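Nucleoporin NUP170 (Chaetomium thermophilum, PDB 5HAX) probably serves as a scaffold nucleoporin of the inner ring of the nuclear pore complex, with an N-terminal beta-propeller followed by a helical domain. Local coordinates at residues L445-F450 with D468-E473; N461-Q466 with R488-I493. All blocks are in the same frame, centred on the assembly; numbering follows the deposited sequence.

Contact 1: residues L445-F450 with D468-E473; sequences LTTAPF and DQVPGE
Glu473 leaves its backbone with CG anti to the carbonyl carbon (chi1 -65°) and continues extended to its carboxylate. Glu473 CB lies 3.3 Å from Thr446 OG1. Beyond CG and CD the carboxylate divides its work: Glu473 OE1 accepts from a water oxygen 2.5 Å away, and OE2 forms a salt bridge with Arg486 in the adjoining strand. The same water sits 2.8 Å from Thr446 OG1, so it ties the two side chains together by their tips. The backbones pair as well: Thr446 N donates to Glu473 O at 3.0 Å, nearly straight (173°) but from above the carbonyl plane, while Thr446 OG1 adds at most a weak bond to that oxygen. These residues stand where strand 440-445 ends and strand 473-478 begins, antiparallel neighbours in the propeller blade that the early strand 50-57 completes as an edge strand, next to 481-487, a Velcro-type closure. One residue on, a side chain takes up the pairing: Glu473 N donates to Thr447 OG1 at 3.2 Å. Thr447 holds OG1 between its backbone N and carbonyl carbon, which leaves CG2 turned to Val470 CG2, 3.8 Å away. An alanine here would remove both branches and would probably leave Glu473 N without this acceptor and loosen the packing against Val470. Farther along, the side chains of Phe450 and Gln469 cross at about a right angle, OE1 of Gln469 coming to 3.5 Å from Phe450 CD2 with the ring and amide planes 68° apart.

Contact 2: residues N461-Q466 with R488-I493; sequences NELAVQ and RRLVDI
Two donors of one residue grip Asp492 OD2: Arg489 N, at 2.8 Å on the anti lone pair, and Arg489 NE, also at 2.8 Å but from above the carboxylate plane. Arg489 NH1 adds a bond to OD1 on its syn side, completing a side-on salt bridge that fixes the guanidinium. Bent at chi3 (-65°), the arginine thereby aims NH2 across the contact at the backbone Gln466 O, 2.7 Å away in the guanidinium plane, while Val491 CG2 lies over the centre of one face. Arg489 is the N-cap of helix 490-501, so the N3 carboxylate of Asp492 accepts from the N-cap N, the one bond of a capping box that an arginine at the N-cap allows. An acceptor from 461-466 serves the helix start as well: the extended Gln466 brings OE1 to 3.2 Å from Val491 N, which meets it nearly along the C=O axis. At the other end of that amide, Gln466 NE2 donates to Leu463 O at 3.1 Å, in plane and on a lone pair, setting its rotation. Leu463 CD2 packs obliquely on Leu490 CD2 at 3.9 Å, and helix 522-533 touches both leucines.

The segments alternate along the chain, 445-450, 461-466, 468-473, 488-493, so the two contacts interlock, their centres about 12 Å apart. Contact 1 draws together the ends of the long excursion between strands 440-445 and 473-478, which includes the short helix 456-459; contact 2 ties a later part of that excursion to the start of helix 490-501, reached through strands 473-478 and 481-487. They touch directly: the Phe450 ring packs on Val465, and Pro471 lies against the Arg489 side chain. Together they join the closing blade of the propeller to the first helix after it, and so may help set how propeller and helical domain are held.

Contact 1: residues L445-F450 with D468-E473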
loop_
_atom_site.group_PDB
_atom_site.type_symbol
_atom_site.label_atom_id
_atom_site.label_comp_id
_atom_site.label_asym_id
_atom_site.label_seq_id
_atom_site.Cartn_x
_atom_site.Cartn_y
_atom_site.Cartn_z
ATOM N N LEU A 445 2.941 4.216 6.881
ATOM C CA LEU A 445 2.962 2.866 6.334
ATOM C C LEU A 445 4.333 2.236 6.561
ATOM O O LEU A 445 5.362 2.862 6.291
ATOM C CB LEU A 445 2.627 2.908 4.842
ATOM C CG LEU A 445 2.600 1.590 4.067
ATOM C CD1 LEU A 445 1.425 0.725 4.489
ATOM C CD2 LEU A 445 2.554 1.864 2.571
ATOM N N THR A 446 4.343 0.998 7.064
ATOM C CA THR A 446 5.584 0.276 7.331
ATOM C C THR A 446 5.938 -0.731 6.247
ATOM O O THR A 446 7.106 -1.121 6.146
ATOM C CB THR A 446 5.501 -0.468 8.669
ATOM O OG1 THR A 446 4.587 -1.565 8.556
ATOM C CG2 THR A 446 5.050 0.462 9.783
ATOM N N THR A 447 4.963 -1.163 5.453
ATOM C CA THR A 447 5.176 -2.122 4.383
ATOM C C THR A 447 5.238 -1.392 3.043
ATOM O O THR A 447 5.091 -0.172 2.961
ATOM C CB THR A 447 4.066 -3.174 4.394
ATOM O OG1 THR A 447 2.802 -2.529 4.593
ATOM C CG2 THR A 447 4.292 -4.170 5.518
ATOM N N ALA A 448 5.470 -2.156 1.977
ATOM C CA ALA A 448 5.586 -1.566 0.656
ATOM C C ALA A 448 4.234 -1.020 0.195
ATOM O O ALA A 448 3.187 -1.582 0.526
ATOM C CB ALA A 448 6.095 -2.596 -0.347
ATOM N N PRO A 449 4.230 0.078 -0.562
ATOM C CA PRO A 449 2.960 0.638 -1.044
ATOM C C PRO A 449 2.126 -0.401 -1.782
ATOM O O PRO A 449 2.646 -1.221 -2.540
ATOM C CB PRO A 449 3.405 1.770 -1.975
ATOM C CG PRO A 449 4.740 2.173 -1.464
ATOM C CD PRO A 449 5.379 0.920 -0.940
ATOM N N PHE A 450 0.818 -0.361 -1.545
ATOM C CA PHE A 450 -0.085 -1.333 -2.143
ATOM C C PHE A 450 -0.280 -1.047 -3.626
ATOM O O PHE A 450 -0.425 0.106 -4.043
ATOM C CB PHE A 450 -1.438 -1.309 -1.430
ATOM C CG PHE A 450 -2.447 -2.274 -2.000
ATOM C CD1 PHE A 450 -3.226 -1.923 -3.092
ATOM C CD2 PHE A 450 -2.627 -3.525 -1.433
ATOM C CE1 PHE A 450 -4.156 -2.805 -3.614
ATOM C CE2 PHE A 450 -3.556 -4.411 -1.951
ATOM C CZ PHE A 450 -4.322 -4.049 -3.042
ATOM N N ASP A 468 0.726 -12.624 -2.580
ATOM C CA ASP A 468 1.907 -12.081 -3.243
ATOM C C ASP A 468 2.636 -11.026 -2.428
ATOM O O ASP A 468 3.840 -10.845 -2.617
ATOM C CB ASP A 468 1.523 -11.468 -4.596
ATOM C CG ASP A 468 1.638 -12.455 -5.740
ATOM O OD1 ASP A 468 2.647 -13.190 -5.804
ATOM O OD2 ASP A 468 0.714 -12.495 -6.576
ATOM N N GLN A 469 1.936 -10.323 -1.540
ATOM C CA GLN A 469 2.535 -9.297 -0.701
ATOM C C GLN A 469 1.873 -9.348 0.667
ATOM O O GLN A 469 0.670 -9.603 0.771
ATOM C CB GLN A 469 2.378 -7.902 -1.326
ATOM C CG GLN A 469 0.937 -7.504 -1.612
ATOM C CD GLN A 469 0.834 -6.262 -2.483
ATOM O OE1 GLN A 469 0.392 -5.206 -2.029
ATOM N NE2 GLN A 469 1.238 -6.385 -3.742
ATOM N N VAL A 470 2.663 -9.118 1.712
ATOM C CA VAL A 470 2.164 -9.218 3.082
ATOM C C VAL A 470 1.044 -8.204 3.282
ATOM O O VAL A 470 0.975 -7.205 2.549
ATOM C CB VAL A 470 3.287 -9.000 4.111
ATOM C CG1 VAL A 470 4.313 -10.118 4.023
ATOM C CG2 VAL A 470 3.945 -7.638 3.918
ATOM N N PRO A 471 0.145 -8.418 4.242
ATOM C CA PRO A 471 -0.890 -7.416 4.514
ATOM C C PRO A 471 -0.272 -6.107 4.980
ATOM O O PRO A 471 0.742 -6.095 5.682
ATOM C CB PRO A 471 -1.737 -8.065 5.617
ATOM C CG PRO A 471 -1.394 -9.514 5.586
ATOM C CD PRO A 471 0.019 -9.597 5.114
ATOM N N GLY A 472 -0.894 -5.002 4.581
ATOM C CA GLY A 472 -0.387 -3.700 4.980
ATOM C C GLY A 472 -0.358 -3.555 6.492
ATOM O O GLY A 472 -1.270 -3.994 7.196
ATOM N N GLU A 473 0.714 -2.942 6.990
ATOM C CA GLU A 473 0.865 -2.634 8.402
ATOM C C GLU A 473 1.173 -1.153 8.553
ATOM O O GLU A 473 1.857 -0.557 7.714
ATOM C CB GLU A 473 1.969 -3.479 9.058
ATOM C CG GLU A 473 1.653 -4.967 9.095
ATOM C CD GLU A 473 2.609 -5.759 9.967
ATOM O OE1 GLU A 473 3.555 -5.164 10.526
ATOM O OE2 GLU A 473 2.406 -6.984 10.096
HETATM O O HOH W 1 5.065 -3.230 10.701
#

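Contact 2: residues N461-Q466 with R488-I493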
loop_
_atom_site.group_PDB
_atom_site.type_symbol
_atom_site.label_atom_id
_atom_site.label_comp_id
_atom_site.label_asym_id
_atom_site.label_seq_id
_atom_site.Cartn_x
_atom_site.Cartn_y
_atom_site.Cartn_z
ATOM N N ASN A 461 -7.440 -4.370 -6.281
ATOM C CA ASN A 461 -7.904 -5.743 -6.076
ATOM C C ASN A 461 -7.086 -6.400 -4.964
ATOM O O ASN A 461 -6.099 -7.103 -5.194
ATOM C CB ASN A 461 -7.819 -6.533 -7.374
ATOM C CG ASN A 461 -8.601 -7.830 -7.314
ATOM O OD1 ASN A 461 -8.972 -8.295 -6.236
ATOM N ND2 ASN A 461 -8.853 -8.423 -8.473
ATOM N N GLU A 462 -7.531 -6.169 -3.724
ATOM C CA GLU A 462 -6.894 -6.798 -2.567
ATOM C C GLU A 462 -6.923 -8.316 -2.670
ATOM O O GLU A 462 -5.972 -8.994 -2.262
ATOM C CB GLU A 462 -7.591 -6.378 -1.276
ATOM C CG GLU A 462 -7.474 -4.921 -0.893
ATOM C CD GLU A 462 -8.035 -4.671 0.492
ATOM O OE1 GLU A 462 -7.237 -4.494 1.435
ATOM O OE2 GLU A 462 -9.274 -4.676 0.644
ATOM N N LEU A 463 -8.026 -8.871 -3.180
ATOM C CA LEU A 463 -8.181 -10.320 -3.217
ATOM C C LEU A 463 -7.093 -10.967 -4.059
ATOM O O LEU A 463 -6.600 -12.050 -3.727
ATOM C CB LEU A 463 -9.566 -10.674 -3.760
ATOM C CG LEU A 463 -10.729 -10.141 -2.920
ATOM C CD1 LEU A 463 -12.027 -10.192 -3.704
ATOM C CD2 LEU A 463 -10.852 -10.930 -1.628
ATOM N N ALA A 464 -6.686 -10.299 -5.139
ATOM C CA ALA A 464 -5.738 -10.885 -6.077
ATOM C C ALA A 464 -4.340 -11.011 -5.484
ATOM O O ALA A 464 -3.581 -11.901 -5.888
ATOM C CB ALA A 464 -5.691 -10.045 -7.351
ATOM N N VAL A 465 -3.981 -10.147 -4.534
ATOM C CA VAL A 465 -2.620 -10.069 -4.011
ATOM C C VAL A 465 -2.515 -10.631 -2.598
ATOM O O VAL A 465 -1.507 -10.402 -1.917
ATOM C CB VAL A 465 -2.094 -8.624 -4.058
ATOM C CG1 VAL A 465 -1.961 -8.158 -5.499
ATOM C CG2 VAL A 465 -3.001 -7.687 -3.272
ATOM N N GLN A 466 -3.527 -11.374 -2.139
ATOM C CA GLN A 466 -3.511 -11.911 -0.781
ATOM C C GLN A 466 -2.259 -12.730 -0.493
ATOM O O GLN A 466 -1.806 -12.785 0.656
ATOM C CB GLN A 466 -4.749 -12.781 -0.543
ATOM C CG GLN A 466 -6.052 -12.014 -0.414
ATOM C CD GLN A 466 -7.238 -12.933 -0.184
ATOM O OE1 GLN A 466 -7.595 -13.228 0.957
ATOM N NE2 GLN A 466 -7.848 -13.398 -1.269
ATOM N N ARG A 488 -6.400 -6.862 7.622
ATOM C CA ARG A 488 -6.789 -8.266 7.578
ATOM C C ARG A 488 -7.380 -8.603 6.217
ATOM O O ARG A 488 -8.222 -7.863 5.697
ATOM C CB ARG A 488 -7.788 -8.589 8.688
ATOM C CG ARG A 488 -7.132 -8.641 10.053
ATOM C CD ARG A 488 -8.128 -8.798 11.181
ATOM N NE ARG A 488 -8.489 -10.193 11.418
ATOM C CZ ARG A 488 -8.793 -10.698 12.610
ATOM N NH1 ARG A 488 -9.112 -11.981 12.722
ATOM N NH2 ARG A 488 -8.777 -9.930 13.694
ATOM N N ARG A 489 -6.921 -9.713 5.644
ATOM C CA ARG A 489 -7.397 -10.211 4.364
ATOM C C ARG A 489 -8.620 -11.100 4.561
ATOM O O ARG A 489 -8.979 -11.475 5.679
ATOM C CB ARG A 489 -6.296 -11.000 3.655
ATOM C CG ARG A 489 -4.969 -10.263 3.503
ATOM C CD ARG A 489 -3.833 -11.242 3.224
ATOM N NE ARG A 489 -3.598 -12.135 4.359
ATOM C CZ ARG A 489 -2.816 -13.208 4.324
ATOM N NH1 ARG A 489 -2.669 -13.953 5.410
ATOM N NH2 ARG A 489 -2.183 -13.545 3.208
ATOM N N LEU A 490 -9.259 -11.449 3.443
ATOM C CA LEU A 490 -10.375 -12.387 3.484
ATOM C C LEU A 490 -9.967 -13.700 4.145
ATOM O O LEU A 490 -10.687 -14.225 5.000
ATOM C CB LEU A 490 -10.897 -12.631 2.068
ATOM C CG LEU A 490 -11.897 -13.778 1.899
ATOM C CD1 LEU A 490 -13.120 -13.571 2.782
ATOM C CD2 LEU A 490 -12.300 -13.921 0.438
ATOM N N VAL A 491 -8.810 -14.249 3.759
ATOM C CA VAL A 491 -8.371 -15.524 4.324
ATOM C C VAL A 491 -8.132 -15.403 5.822
ATOM O O VAL A 491 -8.353 -16.362 6.571
ATOM C CB VAL A 491 -7.109 -16.040 3.600
ATOM C CG1 VAL A 491 -7.442 -16.437 2.169
ATOM C CG2 VAL A 491 -5.990 -15.002 3.641
ATOM N N ASP A 492 -7.674 -14.236 6.285
ATOM C CA ASP A 492 -7.524 -14.022 7.721
ATOM C C ASP A 492 -8.879 -14.022 8.417
ATOM O O ASP A 492 -9.039 -14.633 9.480
ATOM C CB ASP A 492 -6.793 -12.706 7.986
ATOM C CG ASP A 492 -5.431 -12.648 7.325
ATOM O OD1 ASP A 492 -4.651 -13.613 7.473
ATOM O OD2 ASP A 492 -5.147 -11.635 6.653
ATOM N N ILE A 493 -9.865 -13.336 7.832
ATOM C CA ILE A 493 -11.208 -13.310 8.406
ATOM C C ILE A 493 -11.833 -14.697 8.346
ATOM O O ILE A 493 -12.426 -15.176 9.320
ATOM C CB ILE A 493 -12.078 -12.274 7.669
ATOM C CG1 ILE A 493 -11.508 -10.864 7.860
ATOM C CG2 ILE A 493 -13.528 -12.344 8.150
ATOM C CD1 ILE A 493 -12.116 -9.833 6.932
#